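RNA-dependent RNA Polymerase (Bombyx mori cytoplasmic polyhedrosis virus, PDB 6TZ0) catalyses RNA-templated RNA synthesis, transcribing and replicating the double-stranded genome of the virus. Local coordinates at residues 526-538 with 718-732. Residues are numbered along the deposited sequence; the frame is centred on the assembly and turned at random.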
ATOM      1  N   ALA A 526       2.227  20.504  14.979  1.00 40.09           N
ATOM      2  CA  ALA A 526       3.516  20.373  15.642  1.00 40.09           C
ATOM      3  C   ALA A 526       3.564  19.289  16.717  1.00 40.09           C
ATOM      4  O   ALA A 526       4.608  19.143  17.357  1.00 40.09           O
ATOM      5  CB  ALA A 526       3.928  21.711  16.253  1.00 40.09           C
ATOM      6  N   PHE A 527       2.491  18.524  16.943  1.00 44.93           N
ATOM      7  CA  PHE A 527       2.601  17.395  17.861  1.00 44.93           C
ATOM      8  C   PHE A 527       3.402  16.246  17.274  1.00 44.93           C
ATOM      9  O   PHE A 527       3.859  15.383  18.026  1.00 44.93           O
ATOM     10  CB  PHE A 527       1.235  16.843  18.270  1.00 44.93           C
ATOM     11  CG  PHE A 527       0.445  17.738  19.175  1.00 44.93           C
ATOM     12  CD1 PHE A 527       0.880  17.993  20.461  1.00 44.93           C
ATOM     13  CD2 PHE A 527      -0.790  18.228  18.777  1.00 44.93           C
ATOM     14  CE1 PHE A 527       0.141  18.793  21.308  1.00 44.93           C
ATOM     15  CE2 PHE A 527      -1.545  19.017  19.624  1.00 44.93           C
ATOM     16  CZ  PHE A 527      -1.076  19.305  20.888  1.00 44.93           C
ATOM     17  N   ASP A 528       3.560  16.208  15.951  1.00 42.69           N
ATOM     18  CA  ASP A 528       4.254  15.101  15.307  1.00 42.69           C
ATOM     19  C   ASP A 528       5.750  15.159  15.555  1.00 42.69           C
ATOM     20  O   ASP A 528       6.415  14.120  15.573  1.00 42.69           O
ATOM     21  CB  ASP A 528       3.984  15.131  13.809  1.00 42.69           C
ATOM     22  CG  ASP A 528       2.526  14.939  13.478  1.00 42.69           C
ATOM     23  OD1 ASP A 528       1.822  14.255  14.245  1.00 42.69           O
ATOM     24  OD2 ASP A 528       2.078  15.486  12.449  1.00 42.69           O
ATOM     25  N   ILE A 529       6.290  16.355  15.745  1.00 35.36           N
ATOM     26  CA  ILE A 529       7.722  16.573  15.868  1.00 35.36           C
ATOM     27  C   ILE A 529       8.114  16.915  17.301  1.00 35.36           C
ATOM     28  O   ILE A 529       9.206  17.419  17.533  1.00 35.36           O
ATOM     29  CB  ILE A 529       8.195  17.657  14.890  1.00 35.36           C
ATOM     30  CG1 ILE A 529       7.442  18.960  15.141  1.00 35.36           C
ATOM     31  CG2 ILE A 529       7.975  17.218  13.477  1.00 35.36           C
ATOM     32  CD1 ILE A 529       7.922  20.114  14.311  1.00 35.36           C
ATOM     33  N   GLY A 530       7.234  16.642  18.266  1.00 35.46           N
ATOM     34  CA  GLY A 530       7.474  17.078  19.631  1.00 35.46           C
ATOM     35  C   GLY A 530       8.594  16.337  20.329  1.00 35.46           C
ATOM     36  O   GLY A 530       9.326  16.927  21.128  1.00 35.46           O
ATOM     37  N   GLU A 531       8.758  15.049  20.031  1.00 36.79           N
ATOM     38  CA  GLU A 531       9.842  14.296  20.647  1.00 36.79           C
ATOM     39  C   GLU A 531      11.190  14.700  20.073  1.00 36.79           C
ATOM     40  O   GLU A 531      12.189  14.730  20.797  1.00 36.79           O
ATOM     41  CB  GLU A 531       9.615  12.796  20.483  1.00 36.79           C
ATOM     42  CG  GLU A 531       8.355  12.295  21.169  1.00 36.79           C
ATOM     43  CD  GLU A 531       8.367  12.486  22.682  1.00 36.79           C
ATOM     44  OE1 GLU A 531       9.451  12.415  23.301  1.00 36.79           O
ATOM     45  OE2 GLU A 531       7.279  12.709  23.254  1.00 36.79           O
ATOM     46  N   MET A 532      11.241  15.031  18.784  1.00 33.11           N
ATOM     47  CA  MET A 532      12.487  15.521  18.204  1.00 33.11           C
ATOM     48  C   MET A 532      12.817  16.916  18.713  1.00 33.11           C
ATOM     49  O   MET A 532      13.984  17.231  18.973  1.00 33.11           O
ATOM     50  CB  MET A 532      12.396  15.523  16.685  1.00 33.11           C
ATOM     51  CG  MET A 532      12.331  14.155  16.079  1.00 33.11           C
ATOM     52  SD  MET A 532      12.321  14.178  14.278  1.00 33.11           S
ATOM     53  CE  MET A 532      10.639  14.671  13.969  1.00 33.11           C
ATOM     54  N   LEU A 533      11.797  17.760  18.851  1.00 31.32           N
ATOM     55  CA  LEU A 533      11.962  19.079  19.449  1.00 31.32           C
ATOM     56  C   LEU A 533      12.434  19.000  20.894  1.00 31.32           C
ATOM     57  O   LEU A 533      13.219  19.844  21.331  1.00 31.32           O
ATOM     58  CB  LEU A 533      10.642  19.838  19.338  1.00 31.32           C
ATOM     59  CG  LEU A 533      10.391  20.821  18.194  1.00 31.32           C
ATOM     60  CD1 LEU A 533      10.709  20.281  16.842  1.00 31.32           C
ATOM     61  CD2 LEU A 533       8.910  21.094  18.234  1.00 31.32           C
ATOM     62  N   TYR A 534      12.004  17.979  21.637  1.00 31.31           N
ATOM     63  CA  TYR A 534      12.518  17.793  22.990  1.00 31.31           C
ATOM     64  C   TYR A 534      13.950  17.270  22.979  1.00 31.31           C
ATOM     65  O   TYR A 534      14.830  17.843  23.627  1.00 31.31           O
ATOM     66  CB  TYR A 534      11.615  16.853  23.784  1.00 31.31           C
ATOM     67  CG  TYR A 534      12.149  16.580  25.165  1.00 31.31           C
ATOM     68  CD1 TYR A 534      12.138  17.570  26.134  1.00 31.31           C
ATOM     69  CD2 TYR A 534      12.671  15.340  25.500  1.00 31.31           C
ATOM     70  CE1 TYR A 534      12.629  17.340  27.386  1.00 31.31           C
ATOM     71  CE2 TYR A 534      13.170  15.101  26.759  1.00 31.31           C
ATOM     72  CZ  TYR A 534      13.143  16.106  27.697  1.00 31.31           C
ATOM     73  OH  TYR A 534      13.627  15.881  28.959  1.00 31.31           O
ATOM     74  N   TRP A 535      14.208  16.189  22.249  1.00 29.61           N
ATOM     75  CA  TRP A 535      15.520  15.560  22.312  1.00 29.61           C
ATOM     76  C   TRP A 535      16.596  16.297  21.536  1.00 29.61           C
ATOM     77  O   TRP A 535      17.758  15.889  21.597  1.00 29.61           O
ATOM     78  CB  TRP A 535      15.468  14.116  21.813  1.00 29.61           C
ATOM     79  CG  TRP A 535      14.850  13.173  22.771  1.00 29.61           C
ATOM     80  CD1 TRP A 535      13.615  12.620  22.692  1.00 29.61           C
ATOM     81  CD2 TRP A 535      15.432  12.689  23.980  1.00 29.61           C
ATOM     82  NE1 TRP A 535      13.392  11.803  23.770  1.00 29.61           N
ATOM     83  CE2 TRP A 535      14.495  11.833  24.580  1.00 29.61           C
ATOM     84  CE3 TRP A 535      16.657  12.900  24.617  1.00 29.61           C
ATOM     85  CZ2 TRP A 535      14.744  11.184  25.781  1.00 29.61           C
ATOM     86  CZ3 TRP A 535      16.901  12.254  25.803  1.00 29.61           C
ATOM     87  CH2 TRP A 535      15.951  11.407  26.375  1.00 29.61           C
ATOM     88  N   THR A 536      16.265  17.350  20.805  1.00 30.33           N
ATOM     89  CA  THR A 536      17.308  18.122  20.158  1.00 30.33           C
ATOM     90  C   THR A 536      17.655  19.369  20.965  1.00 30.33           C
ATOM     91  O   THR A 536      18.682  20.004  20.707  1.00 30.33           O
ATOM     92  CB  THR A 536      16.878  18.478  18.730  1.00 30.33           C
ATOM     93  OG1 THR A 536      16.159  17.374  18.176  1.00 30.33           O
ATOM     94  CG2 THR A 536      18.091  18.613  17.854  1.00 30.33           C
ATOM     95  N   SER A 537      16.847  19.696  21.973  1.00 29.89           N
ATOM     96  CA  SER A 537      17.172  20.705  22.973  1.00 29.89           C
ATOM     97  C   SER A 537      18.048  20.167  24.092  1.00 29.89           C
ATOM     98  O   SER A 537      18.342  20.906  25.035  1.00 29.89           O
ATOM     99  CB  SER A 537      15.892  21.280  23.583  1.00 29.89           C
ATOM    100  OG  SER A 537      15.136  21.996  22.630  1.00 29.89           O
ATOM    101  N   GLN A 538      18.460  18.909  24.019  1.00 30.10           N
ATOM    102  CA  GLN A 538      19.242  18.285  25.068  1.00 30.10           C
ATOM    103  C   GLN A 538      20.726  18.370  24.745  1.00 30.10           C
ATOM    104  O   GLN A 538      21.133  18.669  23.622  1.00 30.10           O
ATOM    105  CB  GLN A 538      18.827  16.829  25.243  1.00 30.10           C
ATOM    106  CG  GLN A 538      17.360  16.659  25.558  1.00 30.10           C
ATOM    107  CD  GLN A 538      16.974  17.307  26.854  1.00 30.10           C
ATOM    108  OE1 GLN A 538      17.700  17.222  27.836  1.00 30.10           O
ATOM    109  NE2 GLN A 538      15.837  17.985  26.861  1.00 30.10           N
ATOM    110  N   ASN A 718      23.341  17.592  16.040  1.00 34.02           N
ATOM    111  CA  ASN A 718      22.311  18.611  16.163  1.00 34.02           C
ATOM    112  C   ASN A 718      21.286  18.603  15.032  1.00 34.02           C
ATOM    113  O   ASN A 718      20.672  19.635  14.761  1.00 34.02           O
ATOM    114  CB  ASN A 718      22.964  19.986  16.292  1.00 34.02           C
ATOM    115  CG  ASN A 718      23.999  20.247  15.227  1.00 34.02           C
ATOM    116  OD1 ASN A 718      24.146  19.479  14.280  1.00 34.02           O
ATOM    117  ND2 ASN A 718      24.756  21.320  15.397  1.00 34.02           N
ATOM    118  N   SER A 719      21.040  17.460  14.397  1.00 31.98           N
ATOM    119  CA  SER A 719      20.025  17.396  13.352  1.00 31.98           C
ATOM    120  C   SER A 719      19.468  15.985  13.263  1.00 31.98           C
ATOM    121  O   SER A 719      20.214  15.010  13.366  1.00 31.98           O
ATOM    122  CB  SER A 719      20.587  17.826  11.995  1.00 31.98           C
ATOM    123  OG  SER A 719      21.569  16.920  11.531  1.00 31.98           O
ATOM    124  N   ILE A 720      18.160  15.881  13.054  1.00 29.99           N
ATOM    125  CA  ILE A 720      17.467  14.599  13.067  1.00 29.99           C
ATOM    126  C   ILE A 720      16.366  14.627  12.010  1.00 29.99           C
ATOM    127  O   ILE A 720      15.768  15.674  11.746  1.00 29.99           O
ATOM    128  CB  ILE A 720      16.937  14.286  14.491  1.00 29.99           C
ATOM    129  CG1 ILE A 720      16.527  12.824  14.633  1.00 29.99           C
ATOM    130  CG2 ILE A 720      15.829  15.243  14.935  1.00 29.99           C
ATOM    131  CD1 ILE A 720      17.680  11.882  14.628  1.00 29.99           C
ATOM    132  N   VAL A 721      16.145  13.489  11.353  1.00 31.52           N
ATOM    133  CA  VAL A 721      15.179  13.366  10.264  1.00 31.52           C
ATOM    134  C   VAL A 721      14.244  12.209  10.581  1.00 31.52           C
ATOM    135  O   VAL A 721      14.703  11.103  10.876  1.00 31.52           O
ATOM    136  CB  VAL A 721      15.853  13.107   8.901  1.00 31.52           C
ATOM    137  CG1 VAL A 721      14.827  13.149   7.790  1.00 31.52           C
ATOM    138  CG2 VAL A 721      16.984  14.068   8.622  1.00 31.52           C
ATOM    139  N   LEU A 722      12.939  12.450  10.494  1.00 31.83           N
ATOM    140  CA  LEU A 722      11.985  11.352  10.516  1.00 31.83           C
ATOM    141  C   LEU A 722      10.763  11.750   9.708  1.00 31.83           C
ATOM    142  O   LEU A 722      10.200  12.823   9.939  1.00 31.83           O
ATOM    143  CB  LEU A 722      11.576  10.980  11.942  1.00 31.83           C
ATOM    144  CG  LEU A 722      10.703   9.732  12.052  1.00 31.83           C
ATOM    145  CD1 LEU A 722      11.475   8.531  11.554  1.00 31.83           C
ATOM    146  CD2 LEU A 722      10.242   9.521  13.471  1.00 31.83           C
ATOM    147  N   LEU A 723      10.376  10.873   8.772  1.00 32.85           N
ATOM    148  CA  LEU A 723       9.174  11.005   7.940  1.00 32.85           C
ATOM    149  C   LEU A 723       9.187  12.290   7.117  1.00 32.85           C
ATOM    150  O   LEU A 723       8.169  12.974   7.000  1.00 32.85           O
ATOM    151  CB  LEU A 723       7.901  10.907   8.779  1.00 32.85           C
ATOM    152  CG  LEU A 723       7.698   9.559   9.462  1.00 32.85           C
ATOM    153  CD1 LEU A 723       6.470   9.586  10.351  1.00 32.85           C
ATOM    154  CD2 LEU A 723       7.598   8.474   8.421  1.00 32.85           C
ATOM    155  N   GLN A 724      10.358  12.598   6.546  1.00 34.89           N
ATOM    156  CA  GLN A 724      10.618  13.798   5.738  1.00 34.89           C
ATOM    157  C   GLN A 724      10.300  15.087   6.492  1.00 34.89           C
ATOM    158  O   GLN A 724       9.807  16.056   5.917  1.00 34.89           O
ATOM    159  CB  GLN A 724       9.878  13.752   4.399  1.00 34.89           C
ATOM    160  CG  GLN A 724      10.309  12.612   3.498  1.00 34.89           C
ATOM    161  CD  GLN A 724      11.774  12.685   3.117  1.00 34.89           C
ATOM    162  OE1 GLN A 724      12.321  13.762   2.893  1.00 34.89           O
ATOM    163  NE2 GLN A 724      12.416  11.528   3.036  1.00 34.89           N
ATOM    164  N   GLN A 725      10.580  15.097   7.790  1.00 31.46           N
ATOM    165  CA  GLN A 725      10.486  16.291   8.622  1.00 31.46           C
ATOM    166  C   GLN A 725      11.811  16.451   9.343  1.00 31.46           C
ATOM    167  O   GLN A 725      12.173  15.617  10.175  1.00 31.46           O
ATOM    168  CB  GLN A 725       9.318  16.196   9.597  1.00 31.46           C
ATOM    169  CG  GLN A 725       7.985  16.462   8.935  1.00 31.46           C
ATOM    170  CD  GLN A 725       6.808  16.172   9.829  1.00 31.46           C
ATOM    171  OE1 GLN A 725       6.940  15.517  10.856  1.00 31.46           O
ATOM    172  NE2 GLN A 725       5.651  16.697   9.463  1.00 31.46           N
ATOM    173  N   LEU A 726      12.537  17.509   9.010  1.00 28.44           N
ATOM    174  CA  LEU A 726      13.865  17.763   9.546  1.00 28.44           C
ATOM    175  C   LEU A 726      13.771  18.699  10.740  1.00 28.44           C
ATOM    176  O   LEU A 726      13.148  19.759  10.656  1.00 28.44           O
ATOM    177  CB  LEU A 726      14.771  18.364   8.472  1.00 28.44           C
ATOM    178  CG  LEU A 726      16.172  18.816   8.867  1.00 28.44           C
ATOM    179  CD1 LEU A 726      16.971  17.684   9.421  1.00 28.44           C
ATOM    180  CD2 LEU A 726      16.881  19.403   7.672  1.00 28.44           C
ATOM    181  N   VAL A 727      14.391  18.302  11.847  1.00 27.32           N
ATOM    182  CA  VAL A 727      14.500  19.134  13.037  1.00 27.32           C
ATOM    183  C   VAL A 727      15.976  19.376  13.301  1.00 27.32           C
ATOM    184  O   VAL A 727      16.766  18.430  13.344  1.00 27.32           O
ATOM    185  CB  VAL A 727      13.819  18.486  14.256  1.00 27.32           C
ATOM    186  CG1 VAL A 727      14.058  19.310  15.504  1.00 27.32           C
ATOM    187  CG2 VAL A 727      12.329  18.330  14.007  1.00 27.32           C
ATOM    188  N   VAL A 728      16.354  20.647  13.433  1.00 28.10           N
ATOM    189  CA  VAL A 728      17.732  21.053  13.702  1.00 28.10           C
ATOM    190  C   VAL A 728      17.689  22.004  14.891  1.00 28.10           C
ATOM    191  O   VAL A 728      17.316  23.167  14.734  1.00 28.10           O
ATOM    192  CB  VAL A 728      18.396  21.729  12.496  1.00 28.10           C
ATOM    193  CG1 VAL A 728      19.803  22.117  12.827  1.00 28.10           C
ATOM    194  CG2 VAL A 728      18.388  20.830  11.281  1.00 28.10           C
ATOM    195  N   ASN A 729      18.077  21.515  16.073  1.00 27.96           N
ATOM    196  CA  ASN A 729      18.248  22.301  17.305  1.00 27.96           C
ATOM    197  C   ASN A 729      16.961  22.998  17.750  1.00 27.96           C
ATOM    198  O   ASN A 729      16.927  24.204  17.978  1.00 27.96           O
ATOM    199  CB  ASN A 729      19.388  23.312  17.166  1.00 27.96           C
ATOM    200  CG  ASN A 729      20.735  22.674  17.271  1.00 27.96           C
ATOM    201  OD1 ASN A 729      20.956  21.823  18.121  1.00 27.96           O
ATOM    202  ND2 ASN A 729      21.657  23.094  16.418  1.00 27.96           N
ATOM    203  N   GLY A 730      15.904  22.210  17.904  1.00 28.55           N
ATOM    204  CA  GLY A 730      14.640  22.761  18.349  1.00 28.55           C
ATOM    205  C   GLY A 730      13.906  23.562  17.302  1.00 28.55           C
ATOM    206  O   GLY A 730      13.040  24.366  17.642  1.00 28.55           O
ATOM    207  N   THR A 731      14.211  23.335  16.029  1.00 29.85           N
ATOM    208  CA  THR A 731      13.732  24.157  14.928  1.00 29.85           C
ATOM    209  C   THR A 731      13.355  23.270  13.751  1.00 29.85           C
ATOM    210  O   THR A 731      14.146  22.421  13.334  1.00 29.85           O
ATOM    211  CB  THR A 731      14.809  25.173  14.528  1.00 29.85           C
ATOM    212  OG1 THR A 731      14.899  26.212  15.512  1.00 29.85           O
ATOM    213  CG2 THR A 731      14.579  25.742  13.155  1.00 29.85           C
ATOM    214  N   PHE A 732      12.152  23.474  13.221  1.00 29.37           N
ATOM    215  CA  PHE A 732      11.628  22.699  12.103  1.00 29.37           C
ATOM    216  C   PHE A 732      12.019  23.343  10.779  1.00 29.37           C
ATOM    217  O   PHE A 732      11.581  24.456  10.478  1.00 29.37           O
ATOM    218  CB  PHE A 732      10.110  22.590  12.232  1.00 29.37           C
ATOM    219  CG  PHE A 732       9.438  21.957  11.058  1.00 29.37           C
ATOM    220  CD1 PHE A 732       9.654  20.626  10.754  1.00 29.37           C
ATOM    221  CD2 PHE A 732       8.540  22.681  10.290  1.00 29.37           C
ATOM    222  CE1 PHE A 732       9.026  20.042   9.684  1.00 29.37           C
ATOM    223  CE2 PHE A 732       7.907  22.098   9.219  1.00 29.37           C
ATOM    224  CZ  PHE A 732       8.151  20.778   8.919  1.00 29.37           C
TER
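Met532 leaves the helix with CG anti to its carbonyl carbon (chi1 -68°), and an extended chi2 carries SD to Ile720 and Leu722, while the bend at chi3 (-76°) brings CE to Val727 CG2. SD lies 3.7 Å from Ile720 CG2 and 4.0 Å from Leu722 CB. Leu533 CD1 sits against both methyls of Val727, 3.7 Å from CG1, the two side chains crossing at about a right angle; CG2 also meets Met532 CB, and CG1 also faces Thr536 OG1. Strands 720-722 and 725-727 form a beta-hairpin, consistent with polymerase motif E, and helix 530-535 lies over one face of it, running nearly parallel to 725-727 at 19° and 9.2 Å between axes. Leu722 approaches Asp681 of the motif C Gly-Asp-Asp, a magnesium-binding residue with no metal bound to it in this model, and Met683 of strand 682-687 touches both Met532 and Ile720. Near the N-terminal end of the helix, Ile529 reaches Phe732 CB through CD1 at 3.9 Å, and its CG2 meets Gln725 OE1. At the other end, Thr536 CG2 packs 3.4 Å from the backbone N of Asn729. Ser537 OG donates a hydrogen bond to Leu533 O and accepts one from Trp272 N, while Trp272 NE1 donates to Gly730 O.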